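Local coordinates for protein adenosine kinase, putative (Trypanosoma brucei, PDB 3OTX) that probably phosphorylates adenosine to AMP with ATP and magnesium in purine salvage, as a kinase of the PfkB carbohydrate kinase family, at residues V100-A105 with V114-K119; E149-P154 with R158-S163; R248-V253 with V273-D278. The protein carries 1 engineered substitution. All coordinates share one frame; numbering follows the deposited sequence.

Contact 1. Residues V100-A105 with V114-K119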
ATOM      1  N   VAL A 100     -12.331  11.560  10.568  1.00 16.55           N
ATOM      2  CA  VAL A 100     -11.114  11.104  11.274  1.00 16.92           C
ATOM      3  C   VAL A 100      -9.978  10.732  10.328  1.00 14.88           C
ATOM      4  O   VAL A 100      -8.828  11.112  10.585  1.00 17.66           O
ATOM      5  CB  VAL A 100     -11.422   9.933  12.257  1.00 16.45           C
ATOM      6  CG1 VAL A 100     -10.127   9.259  12.710  1.00 23.95           C
ATOM      7  CG2 VAL A 100     -12.237  10.458  13.447  1.00 20.50           C
ATOM      8  N   LEU A 101     -10.271  10.043   9.230  1.00 13.24           N
ATOM      9  CA  LEU A 101      -9.233   9.672   8.275  1.00 15.27           C
ATOM     10  C   LEU A 101      -8.637  10.933   7.679  1.00 15.52           C
ATOM     11  O   LEU A 101      -7.401  11.076   7.549  1.00 17.83           O
ATOM     12  CB  LEU A 101      -9.807   8.803   7.159  1.00 15.39           C
ATOM     13  CG  LEU A 101     -10.283   7.402   7.568  1.00 14.87           C
ATOM     14  CD1 LEU A 101     -11.125   6.805   6.458  1.00 17.12           C
ATOM     15  CD2 LEU A 101      -9.067   6.514   7.811  1.00 22.04           C
ATOM     16  N   LYS A 102      -9.500  11.853   7.303  1.00 13.25           N
ATOM     17  CA  LYS A 102      -8.990  13.118   6.715  1.00 14.30           C
ATOM     18  C   LYS A 102      -8.178  13.925   7.724  1.00 14.60           C
ATOM     19  O   LYS A 102      -7.121  14.486   7.386  1.00 14.03           O
ATOM     20  CB  LYS A 102     -10.171  13.921   6.173  1.00 14.60           C
ATOM     21  CG  LYS A 102      -9.820  15.249   5.502  1.00 21.42           C
ATOM     22  CD  LYS A 102     -11.022  15.701   4.658  1.00 25.92           C
ATOM     23  CE  LYS A 102     -10.555  16.664   3.576  1.00 33.81           C
ATOM     24  NZ  LYS A 102     -10.297  18.039   4.114  1.00 33.29           N
ATOM     25  N   GLU A 103      -8.666  13.998   8.964  1.00 13.67           N
ATOM     26  CA  GLU A 103      -8.012  14.798   9.983  1.00 13.38           C
ATOM     27  C   GLU A 103      -6.636  14.276  10.340  1.00 13.96           C
ATOM     28  O   GLU A 103      -5.688  15.057  10.464  1.00 13.29           O
ATOM     29  CB  GLU A 103      -8.889  14.948  11.240  1.00 13.86           C
ATOM     30  CG  GLU A 103      -8.189  15.861  12.232  1.00 15.51           C
ATOM     31  CD  GLU A 103      -8.977  16.181  13.460  1.00 18.07           C
ATOM     32  OE1 GLU A 103      -8.349  16.669  14.431  1.00 14.34           O
ATOM     33  OE2 GLU A 103     -10.217  15.958  13.483  1.00 16.32           O
ATOM     34  N   ALA A 104      -6.539  12.965  10.560  1.00 12.81           N
ATOM     35  CA  ALA A 104      -5.245  12.373  10.922  1.00 15.74           C
ATOM     36  C   ALA A 104      -4.204  12.682   9.829  1.00 13.36           C
ATOM     37  O   ALA A 104      -3.095  13.117  10.185  1.00 13.62           O
ATOM     38  CB  ALA A 104      -5.383  10.838  11.088  1.00 15.22           C
ATOM     39  N   ALA A 105      -4.566  12.473   8.545  1.00 11.83           N
ATOM     40  CA  ALA A 105      -3.652  12.666   7.421  1.00 10.20           C
ATOM     41  C   ALA A 105      -3.307  14.171   7.298  1.00 11.78           C
ATOM     42  O   ALA A 105      -2.122  14.525   7.209  1.00 13.00           O
ATOM     43  CB  ALA A 105      -4.258  12.110   6.151  1.00 12.99           C
ATOM     44  N   VAL A 114      -9.391  14.323  -1.447  1.00 12.72           N
ATOM     45  CA  VAL A 114     -10.406  13.243  -1.411  1.00 12.48           C
ATOM     46  C   VAL A 114     -11.751  13.695  -1.928  1.00 13.18           C
ATOM     47  O   VAL A 114     -12.094  14.899  -1.866  1.00 16.95           O
ATOM     48  CB  VAL A 114     -10.554  12.654   0.043  1.00 12.58           C
ATOM     49  CG1 VAL A 114      -9.241  11.937   0.441  1.00 12.81           C
ATOM     50  CG2 VAL A 114     -10.928  13.758   1.049  1.00 14.10           C
ATOM     51  N   GLU A 115     -12.449  12.729  -2.504  1.00 13.29           N
ATOM     52  CA  GLU A 115     -13.823  12.891  -2.921  1.00 13.01           C
ATOM     53  C   GLU A 115     -14.722  12.630  -1.734  1.00 14.84           C
ATOM     54  O   GLU A 115     -14.371  11.804  -0.916  1.00 14.20           O
ATOM     55  CB  GLU A 115     -14.127  11.870  -4.025  1.00 14.04           C
ATOM     56  CG  GLU A 115     -15.519  12.035  -4.647  1.00 16.54           C
ATOM     57  CD  GLU A 115     -15.722  11.211  -5.889  1.00 15.87           C
ATOM     58  OE1 GLU A 115     -14.921  10.288  -6.135  1.00 15.02           O
ATOM     59  OE2 GLU A 115     -16.740  11.469  -6.607  1.00 18.63           O
ATOM     60  N   HIS A 116     -15.872  13.293  -1.668  1.00 14.91           N
ATOM     61  CA  HIS A 116     -16.903  12.920  -0.705  1.00 16.60           C
ATOM     62  C   HIS A 116     -18.083  12.389  -1.458  1.00 19.61           C
ATOM     63  O   HIS A 116     -18.477  12.945  -2.499  1.00 22.49           O
ATOM     64  CB  HIS A 116     -17.386  14.097   0.146  1.00 16.35           C
ATOM     65  CG  HIS A 116     -16.321  14.674   1.018  1.00 20.64           C
ATOM     66  ND1 HIS A 116     -16.260  14.448   2.378  1.00 32.25           N
ATOM     67  CD2 HIS A 116     -15.252  15.436   0.714  1.00 17.61           C
ATOM     68  CE1 HIS A 116     -15.206  15.073   2.876  1.00 25.81           C
ATOM     69  NE2 HIS A 116     -14.580  15.683   1.889  1.00 28.14           N
ATOM     70  N   THR A 117     -18.636  11.296  -0.951  1.00 19.48           N
ATOM     71  CA  THR A 117     -19.843  10.709  -1.533  1.00 19.79           C
ATOM     72  C   THR A 117     -20.911  10.549  -0.448  1.00 21.62           C
ATOM     73  O   THR A 117     -20.594  10.473   0.756  1.00 19.60           O
ATOM     74  CB  THR A 117     -19.544   9.333  -2.221  1.00 19.51           C
ATOM     75  OG1 THR A 117     -20.743   8.816  -2.827  1.00 18.74           O
ATOM     76  CG2 THR A 117     -19.052   8.287  -1.228  1.00 15.67           C
ATOM     77  N   THR A 118     -22.176  10.502  -0.871  1.00 21.95           N
ATOM     78  CA  THR A 118     -23.249  10.165   0.043  1.00 22.19           C
ATOM     79  C   THR A 118     -23.781   8.748  -0.240  1.00 23.07           C
ATOM     80  O   THR A 118     -24.777   8.304   0.356  1.00 26.90           O
ATOM     81  CB  THR A 118     -24.376  11.215  -0.060  1.00 25.06           C
ATOM     82  OG1 THR A 118     -24.939  11.169  -1.377  1.00 25.47           O
ATOM     83  CG2 THR A 118     -23.822  12.644   0.226  1.00 24.72           C
ATOM     84  N   LYS A 119     -23.112   8.035  -1.138  1.00 23.31           N
ATOM     85  CA  LYS A 119     -23.616   6.737  -1.606  1.00 22.61           C
ATOM     86  C   LYS A 119     -23.351   5.554  -0.679  1.00 23.11           C
ATOM     87  O   LYS A 119     -24.010   4.507  -0.785  1.00 24.19           O
ATOM     88  CB  LYS A 119     -23.049   6.425  -2.986  1.00 23.71           C
ATOM     89  CG  LYS A 119     -23.517   7.372  -4.085  1.00 28.07           C
ATOM     90  CD  LYS A 119     -22.760   7.098  -5.371  1.00 35.51           C
ATOM     91  CE  LYS A 119     -23.302   7.940  -6.518  1.00 47.47           C
ATOM     92  NZ  LYS A 119     -22.301   8.083  -7.622  1.00 52.92           N
TER
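Lys-102 of helix 96-108 reaches across to Val-114 and His-116 of strand 111-116, two elements of the beta-alpha-beta unit formed by strand 91-92, helix 96-108 and strand 111-116. The lysine's CB already points at the strand, and CG lies anti to the backbone N (chi1 -179°), which carries the chain outward from the helix toward its partners. CB and CG make no close approach to the strand residues. From CD onward contact begins: CD is 4.1 Å from Val-114 CG2, and CE comes slightly closer, 3.9 Å from the same methyl. The two side chains cross obliquely, so a short piece of the lysine's aliphatic chain rests on one valine branch, CG2. The chain bends about its CD-CE bond (chi4 -77°), and NZ forms a salt bridge with Glu-106 OE2, a turn further along the same helix. The ammonium is thus held by its own helix, and the crossing rests on carbon contacts. With 89 Å² buried over both sides, this is a small surface contact. Val-114 also packs on Ile-92 of the neighbouring strand 91-92, as does His-116. The imidazole of His-116 stands at the margin, with Lys-102 CE at its edge, near the ring plane.

Contact 2. Residues E149-P154 with R158-S163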
ATOM      1  N   GLU A 149     -15.349  11.700 -12.448  1.00 17.24           N
ATOM      2  CA  GLU A 149     -15.529  13.153 -12.289  1.00 17.45           C
ATOM      3  C   GLU A 149     -14.477  13.679 -11.304  1.00 18.15           C
ATOM      4  O   GLU A 149     -13.800  14.710 -11.551  1.00 18.96           O
ATOM      5  CB  GLU A 149     -16.938  13.511 -11.794  1.00 21.10           C
ATOM      6  CG  GLU A 149     -18.074  13.294 -12.806  1.00 37.00           C
ATOM      7  CD  GLU A 149     -18.198  11.855 -13.343  1.00 41.04           C
ATOM      8  OE1 GLU A 149     -18.047  10.861 -12.582  1.00 25.86           O
ATOM      9  OE2 GLU A 149     -18.460  11.727 -14.558  1.00 49.55           O
ATOM     10  N   HIS A 150     -14.300  12.972 -10.194  1.00 16.58           N
ATOM     11  CA  HIS A 150     -13.304  13.425  -9.236  1.00 16.41           C
ATOM     12  C   HIS A 150     -11.895  13.355  -9.824  1.00 14.18           C
ATOM     13  O   HIS A 150     -11.071  14.238  -9.603  1.00 13.85           O
ATOM     14  CB  HIS A 150     -13.373  12.590  -7.943  1.00 14.21           C
ATOM     15  CG  HIS A 150     -12.459  13.102  -6.869  1.00 12.19           C
ATOM     16  ND1 HIS A 150     -12.669  14.303  -6.227  1.00 16.11           N
ATOM     17  CD2 HIS A 150     -11.286  12.611  -6.380  1.00 15.48           C
ATOM     18  CE1 HIS A 150     -11.686  14.522  -5.368  1.00 18.25           C
ATOM     19  NE2 HIS A 150     -10.830  13.514  -5.446  1.00 16.14           N
ATOM     20  N   MET A 151     -11.600  12.280 -10.549  1.00 13.76           N
ATOM     21  CA  MET A 151     -10.273  12.140 -11.176  1.00 13.66           C
ATOM     22  C   MET A 151      -9.919  13.286 -12.149  1.00 16.47           C
ATOM     23  O   MET A 151      -8.742  13.574 -12.336  1.00 20.76           O
ATOM     24  CB  MET A 151     -10.155  10.810 -11.916  1.00 16.45           C
ATOM     25  CG  MET A 151     -10.195   9.575 -10.994  1.00 15.08           C
ATOM     26  SD  MET A 151      -8.914   9.567  -9.697  1.00 15.51           S
ATOM     27  CE  MET A 151      -7.421   9.593 -10.675  1.00 18.91           C
ATOM     28  N   ARG A 152     -10.929  13.935 -12.715  1.00 17.65           N
ATOM     29  CA  ARG A 152     -10.721  15.014 -13.700  1.00 18.84           C
ATOM     30  C   ARG A 152     -10.905  16.368 -13.046  1.00 20.48           C
ATOM     31  O   ARG A 152     -10.822  17.394 -13.733  1.00 21.73           O
ATOM     32  CB  ARG A 152     -11.725  14.890 -14.870  1.00 21.51           C
ATOM     33  CG  ARG A 152     -11.510  13.664 -15.717  1.00 28.00           C
ATOM     34  CD  ARG A 152     -12.358  13.693 -16.971  1.00 31.83           C
ATOM     35  NE  ARG A 152     -13.780  13.693 -16.664  1.00 32.44           N
ATOM     36  CZ  ARG A 152     -14.564  12.623 -16.731  1.00 38.25           C
ATOM     37  NH1 ARG A 152     -14.075  11.453 -17.121  1.00 42.46           N
ATOM     38  NH2 ARG A 152     -15.843  12.731 -16.421  1.00 47.29           N
ATOM     39  N   SER A 153     -11.174  16.383 -11.734  1.00 18.46           N
ATOM     40  CA  SER A 153     -11.428  17.616 -10.998  1.00 21.29           C
ATOM     41  C   SER A 153     -10.147  18.440 -10.862  1.00 21.63           C
ATOM     42  O   SER A 153      -9.059  17.879 -10.871  1.00 19.56           O
ATOM     43  CB  SER A 153     -12.023  17.321  -9.615  1.00 21.33           C
ATOM     44  OG  SER A 153     -11.066  16.738  -8.751  1.00 19.85           O
ATOM     45  N   PRO A 154     -10.272  19.775 -10.741  1.00 23.77           N
ATOM     46  CA  PRO A 154      -9.082  20.649 -10.678  1.00 25.96           C
ATOM     47  C   PRO A 154      -8.066  20.258  -9.598  1.00 26.30           C
ATOM     48  O   PRO A 154      -6.865  20.241  -9.889  1.00 22.19           O
ATOM     49  CB  PRO A 154      -9.679  22.046 -10.402  1.00 28.41           C
ATOM     50  CG  PRO A 154     -11.051  21.980 -11.001  1.00 31.64           C
ATOM     51  CD  PRO A 154     -11.527  20.541 -10.858  1.00 25.73           C
ATOM     52  N   ARG A 158      -4.402  19.115 -10.691  1.00 17.50           N
ATOM     53  CA  ARG A 158      -3.338  19.962 -10.149  1.00 20.18           C
ATOM     54  C   ARG A 158      -2.343  19.117  -9.385  1.00 18.43           C
ATOM     55  O   ARG A 158      -1.132  19.243  -9.582  1.00 19.92           O
ATOM     56  CB  ARG A 158      -3.947  21.033  -9.233  1.00 24.51           C
ATOM     57  CG  ARG A 158      -2.931  21.835  -8.417  1.00 39.89           C
ATOM     58  CD  ARG A 158      -3.656  22.661  -7.355  1.00 56.60           C
ATOM     59  NE  ARG A 158      -2.749  23.450  -6.523  1.00 67.27           N
ATOM     60  CZ  ARG A 158      -3.141  24.293  -5.567  1.00 70.67           C
ATOM     61  NH1 ARG A 158      -4.433  24.468  -5.311  1.00 71.01           N
ATOM     62  NH2 ARG A 158      -2.239  24.966  -4.863  1.00 69.55           N
ATOM     63  N   ALA A 159      -2.836  18.227  -8.537  1.00 19.07           N
ATOM     64  CA  ALA A 159      -1.928  17.346  -7.788  1.00 16.99           C
ATOM     65  C   ALA A 159      -1.111  16.432  -8.678  1.00 15.92           C
ATOM     66  O   ALA A 159       0.100  16.238  -8.452  1.00 18.58           O
ATOM     67  CB  ALA A 159      -2.711  16.528  -6.749  1.00 15.14           C
ATOM     68  N   MET A 160      -1.747  15.873  -9.706  1.00 17.06           N
ATOM     69  CA  MET A 160      -1.010  15.042 -10.639  1.00 16.07           C
ATOM     70  C   MET A 160       0.029  15.884 -11.406  1.00 15.28           C
ATOM     71  O   MET A 160       1.170  15.450 -11.561  1.00 14.98           O
ATOM     72  CB  MET A 160      -1.948  14.359 -11.620  1.00 14.76           C
ATOM     73  CG  MET A 160      -2.784  13.245 -10.996  1.00 17.34           C
ATOM     74  SD  MET A 160      -3.436  12.187 -12.334  1.00 20.43           S
ATOM     75  CE  MET A 160      -4.269  10.934 -11.341  1.00 19.02           C
ATOM     76  N   ASP A 161      -0.359  17.075 -11.852  1.00 17.42           N
ATOM     77  CA  ASP A 161       0.580  17.912 -12.618  1.00 15.11           C
ATOM     78  C   ASP A 161       1.815  18.304 -11.829  1.00 18.01           C
ATOM     79  O   ASP A 161       2.873  18.460 -12.407  1.00 21.82           O
ATOM     80  CB  ASP A 161      -0.075  19.172 -13.186  1.00 16.36           C
ATOM     81  CG  ASP A 161      -1.026  18.865 -14.337  1.00 19.48           C
ATOM     82  OD1 ASP A 161      -0.856  17.802 -14.990  1.00 24.54           O
ATOM     83  OD2 ASP A 161      -1.935  19.666 -14.584  1.00 21.72           O
ATOM     84  N   GLU A 162       1.669  18.444 -10.504  1.00 18.94           N
ATOM     85  CA  GLU A 162       2.809  18.881  -9.682  1.00 21.20           C
ATOM     86  C   GLU A 162       3.664  17.718  -9.126  1.00 17.36           C
ATOM     87  O   GLU A 162       4.771  17.934  -8.609  1.00 20.59           O
ATOM     88  CB  GLU A 162       2.332  19.821  -8.564  1.00 25.64           C
ATOM     89  CG  GLU A 162       1.546  19.113  -7.498  1.00 37.40           C
ATOM     90  CD  GLU A 162       0.750  20.039  -6.589  1.00 47.17           C
ATOM     91  OE1 GLU A 162       0.795  21.281  -6.751  1.00 45.15           O
ATOM     92  OE2 GLU A 162       0.056  19.496  -5.708  1.00 41.26           O
ATOM     93  N   SER A 163       3.150  16.490  -9.234  1.00 14.82           N
ATOM     94  CA  SER A 163       3.830  15.297  -8.685  1.00 12.49           C
ATOM     95  C   SER A 163       4.782  14.687  -9.696  1.00 13.97           C
ATOM     96  O   SER A 163       4.599  14.837 -10.929  1.00 17.24           O
ATOM     97  CB  SER A 163       2.788  14.240  -8.250  1.00 14.84           C
ATOM     98  OG  SER A 163       1.949  14.784  -7.241  1.00 17.37           O
TER
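This is a short-range contact between consecutive helices, 148-151 and 154-162, joined by the short link Arg-152 to Ser-153 on one side of the large sheet. Two features support that reading: a backbone hydrogen bond at the junction and a methionine pair beneath it. Arg-158 N donates to Pro-154 O over 2.8 Å with an N-H...O angle of 159°, the helical bond from the N of residue i+4 to the O of residue i, in the first turn of helix 154-162. Ser-153 occupies the N-cap position of that helix. Its OG donates to His-150 O at 2.6 Å, in the carbonyl plane and on a lone pair; Ser-153 N binds the same oxygen, so two donors grip it and tie the link to the preceding helix.

Deeper in, Met-151 CE meets Met-160 CE at 3.5 Å, tighter than usual for two carbons. The side chains cross at about a right angle: Met-151 is bent at chi2 (-57°) and chi3, whereas Met-160 extends beyond CG, and their terminal methyls touch. Both methionines pack on Tyr-11 of strand 10-13 and on helix 177-189, where Met-151 touches His-179 and Met-160 lies against Gln-182, Ala-183 and Lys-186.

Contact 3. Residues R248-V253 with V273-D278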
ATOM      1  N   ARG A 248      12.621 -12.149 -13.859  1.00 21.20           N
ATOM      2  CA  ARG A 248      11.629 -12.274 -14.933  1.00 23.52           C
ATOM      3  C   ARG A 248      10.622 -11.090 -14.950  1.00 22.75           C
ATOM      4  O   ARG A 248      10.131 -10.690 -16.015  1.00 22.71           O
ATOM      5  CB  ARG A 248      10.889 -13.605 -14.844  1.00 20.09           C
ATOM      6  CG  ARG A 248      11.739 -14.841 -14.958  1.00 21.78           C
ATOM      7  CD  ARG A 248      10.874 -16.071 -14.882  1.00 23.59           C
ATOM      8  NE  ARG A 248      11.672 -17.289 -14.786  1.00 23.67           N
ATOM      9  CZ  ARG A 248      11.188 -18.519 -14.896  1.00 20.96           C
ATOM     10  NH1 ARG A 248       9.891 -18.707 -15.119  1.00 26.11           N
ATOM     11  NH2 ARG A 248      12.001 -19.562 -14.796  1.00 23.70           N
ATOM     12  N   ALA A 249      10.286 -10.529 -13.796  1.00 18.49           N
ATOM     13  CA  ALA A 249       9.347  -9.390 -13.791  1.00 16.54           C
ATOM     14  C   ALA A 249      10.025  -8.175 -14.389  1.00 21.87           C
ATOM     15  O   ALA A 249       9.363  -7.265 -14.888  1.00 23.04           O
ATOM     16  CB  ALA A 249       8.889  -9.093 -12.362  1.00 16.93           C
ATOM     17  N   VAL A 250      11.351  -8.159 -14.345  1.00 21.57           N
ATOM     18  CA  VAL A 250      12.090  -7.069 -14.960  1.00 23.40           C
ATOM     19  C   VAL A 250      12.022  -7.173 -16.484  1.00 22.16           C
ATOM     20  O   VAL A 250      11.699  -6.184 -17.153  1.00 25.09           O
ATOM     21  CB  VAL A 250      13.555  -6.987 -14.458  1.00 24.74           C
ATOM     22  CG1 VAL A 250      14.402  -6.084 -15.365  1.00 25.19           C
ATOM     23  CG2 VAL A 250      13.574  -6.498 -13.001  1.00 21.81           C
ATOM     24  N   SER A 251      12.289  -8.366 -17.018  1.00 22.47           N
ATOM     25  CA  SER A 251      12.550  -8.487 -18.451  1.00 25.06           C
ATOM     26  C   SER A 251      11.427  -9.152 -19.256  1.00 27.79           C
ATOM     27  O   SER A 251      11.435  -9.109 -20.501  1.00 31.34           O
ATOM     28  CB  SER A 251      13.852  -9.236 -18.661  1.00 27.77           C
ATOM     29  OG  SER A 251      13.742 -10.549 -18.142  1.00 35.25           O
ATOM     30  N   GLU A 252      10.484  -9.789 -18.573  1.00 24.54           N
ATOM     31  CA  GLU A 252       9.499 -10.589 -19.265  1.00 26.25           C
ATOM     32  C   GLU A 252       8.110  -9.977 -19.188  1.00 26.74           C
ATOM     33  O   GLU A 252       7.290 -10.210 -20.062  1.00 32.02           O
ATOM     34  CB  GLU A 252       9.535 -12.036 -18.763  1.00 27.17           C
ATOM     35  CG  GLU A 252      10.862 -12.741 -19.103  1.00 22.23           C
ATOM     36  CD  GLU A 252      10.928 -14.188 -18.676  1.00 19.59           C
ATOM     37  OE1 GLU A 252       9.877 -14.840 -18.513  1.00 23.77           O
ATOM     38  OE2 GLU A 252      12.063 -14.724 -18.589  1.00 24.59           O
ATOM     39  N   VAL A 253       7.853  -9.196 -18.150  1.00 23.22           N
ATOM     40  CA  VAL A 253       6.577  -8.515 -18.007  1.00 20.36           C
ATOM     41  C   VAL A 253       6.629  -7.259 -18.857  1.00 23.87           C
ATOM     42  O   VAL A 253       7.578  -6.478 -18.750  1.00 22.83           O
ATOM     43  CB  VAL A 253       6.349  -8.142 -16.548  1.00 18.96           C
ATOM     44  CG1 VAL A 253       5.206  -7.121 -16.387  1.00 20.26           C
ATOM     45  CG2 VAL A 253       6.058  -9.411 -15.764  1.00 21.64           C
ATOM     46  N   VAL A 273      14.798  -8.498  -2.014  1.00 14.88           N
ATOM     47  CA  VAL A 273      15.290  -8.785  -3.382  1.00 15.98           C
ATOM     48  C   VAL A 273      15.066  -7.527  -4.239  1.00 15.80           C
ATOM     49  O   VAL A 273      13.984  -6.963  -4.242  1.00 16.45           O
ATOM     50  CB  VAL A 273      14.580 -10.017  -3.981  1.00 16.54           C
ATOM     51  CG1 VAL A 273      14.941 -10.233  -5.472  1.00 18.22           C
ATOM     52  CG2 VAL A 273      14.932 -11.263  -3.212  1.00 19.37           C
ATOM     53  N   LEU A 274      16.122  -7.057  -4.869  1.00 18.48           N
ATOM     54  CA  LEU A 274      16.099  -5.822  -5.642  1.00 16.58           C
ATOM     55  C   LEU A 274      16.605  -6.149  -7.043  1.00 18.17           C
ATOM     56  O   LEU A 274      17.747  -6.560  -7.199  1.00 21.70           O
ATOM     57  CB  LEU A 274      17.014  -4.771  -4.995  1.00 17.77           C
ATOM     58  CG  LEU A 274      17.252  -3.428  -5.697  1.00 17.99           C
ATOM     59  CD1 LEU A 274      15.949  -2.633  -5.909  1.00 23.12           C
ATOM     60  CD2 LEU A 274      18.265  -2.537  -4.954  1.00 18.70           C
ATOM     61  N   ALA A 275      15.754  -5.999  -8.060  1.00 18.00           N
ATOM     62  CA  ALA A 275      16.174  -6.353  -9.440  1.00 18.98           C
ATOM     63  C   ALA A 275      15.936  -5.223 -10.402  1.00 19.07           C
ATOM     64  O   ALA A 275      14.916  -4.532 -10.323  1.00 18.48           O
ATOM     65  CB  ALA A 275      15.462  -7.592  -9.933  1.00 22.34           C
ATOM     66  N   THR A 276      16.880  -5.065 -11.334  1.00 21.00           N
ATOM     67  CA  THR A 276      16.742  -4.115 -12.431  1.00 22.45           C
ATOM     68  C   THR A 276      17.331  -4.788 -13.676  1.00 25.12           C
ATOM     69  O   THR A 276      17.802  -5.932 -13.608  1.00 24.48           O
ATOM     70  CB  THR A 276      17.510  -2.808 -12.164  1.00 21.91           C
ATOM     71  OG1 THR A 276      18.909  -3.076 -12.274  1.00 23.86           O
ATOM     72  CG2 THR A 276      17.200  -2.175 -10.787  1.00 23.00           C
ATOM     73  N   LYS A 277      17.322  -4.091 -14.816  1.00 24.49           N
ATOM     74  CA  LYS A 277      17.946  -4.640 -16.021  1.00 27.03           C
ATOM     75  C   LYS A 277      19.408  -4.986 -15.757  1.00 27.01           C
ATOM     76  O   LYS A 277      19.996  -5.791 -16.487  1.00 29.62           O
ATOM     77  CB  LYS A 277      17.832  -3.644 -17.193  1.00 29.34           C
ATOM     78  CG  LYS A 277      18.672  -2.396 -17.012  1.00 30.57           C
ATOM     79  CD  LYS A 277      18.427  -1.378 -18.105  1.00 38.09           C
ATOM     80  CE  LYS A 277      19.364  -0.207 -17.922  1.00 46.45           C
ATOM     81  NZ  LYS A 277      19.012   0.894 -18.853  1.00 54.02           N
ATOM     82  N   ASP A 278      19.994  -4.363 -14.730  1.00 26.94           N
ATOM     83  CA  ASP A 278      21.434  -4.498 -14.455  1.00 30.78           C
ATOM     84  C   ASP A 278      21.790  -5.735 -13.654  1.00 29.65           C
ATOM     85  O   ASP A 278      22.969  -6.054 -13.496  1.00 32.49           O
ATOM     86  CB  ASP A 278      21.959  -3.260 -13.719  1.00 34.64           C
ATOM     87  CG  ASP A 278      22.123  -2.055 -14.634  1.00 46.49           C
ATOM     88  OD1 ASP A 278      22.179  -2.232 -15.872  1.00 47.51           O
ATOM     89  OD2 ASP A 278      22.198  -0.924 -14.104  1.00 53.24           O
TER
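Val-250 has CG1 anti to its backbone N and CG2 anti to its carbonyl carbon (chi1 165°), a rotation that turns both methyls onto the end of strand 270-276. Its CB points toward that strand, and the two branches divide the backbone opposite between them. CG2 lies over Ala-275: it is 3.6 Å from Ala-275 O and 3.8 Å from Ala-275 CB. CG1 meets the peptide that follows Thr-276, 3.6 Å from both Thr-276 C and Lys-277 N. One valine therefore spans two successive peptide links, and within segment 273-278 what it meets apart from the Ala-275 methyl is main chain.

The backbones approach most closely at the same place, with Val-250 CA 6.1 Å from Thr-276 CA. Ala-275 directs its CB toward the helix, whereas Thr-276 directs its own away from it. Thr-276 therefore takes part through its backbone, at the point where the chain is about to leave the strand for the loop at Lys-277 and Asp-278. No hydrogen bond crosses the interface, which buries 126 Å² over both sides.

Val-250 also packs on Val-263 of strand 262-267, and Ala-275 touches Ala-246 one turn earlier in helix 242-251. Helix 242-251 thus packs against two antiparallel neighbours, strands 262-267 and 270-276. Such helix-on-sheet packing belongs to the alpha/beta fold of the ribokinase clan, here at the sheet's antiparallel end.

Overall arrangement
Contacts 1 and 2 are neighbours, their centres 17 Å apart. They meet through His-150, whose CB lies 3.3 Å from Glu-115 OE1 and whose NE2 donates a hydrogen bond to Ala-113 O, just ahead of Val-114. Contact 3 stands on the opposite side of the chain's centre from contact 1, 37 Å away centre to centre; both reach the large sheet, near its two ends. Contacts 2 and 3 are 31 Å apart between centres. The adenosine-binding residue Asn-15 lies about 10 Å, side chain to side chain, from both Val-114 and Met-151, and Val-114 is about 13 Å from bound bis(adenosine)-5'-pentaphosphate. Contact 3 is remote from the residues that bind adenosine and ADP.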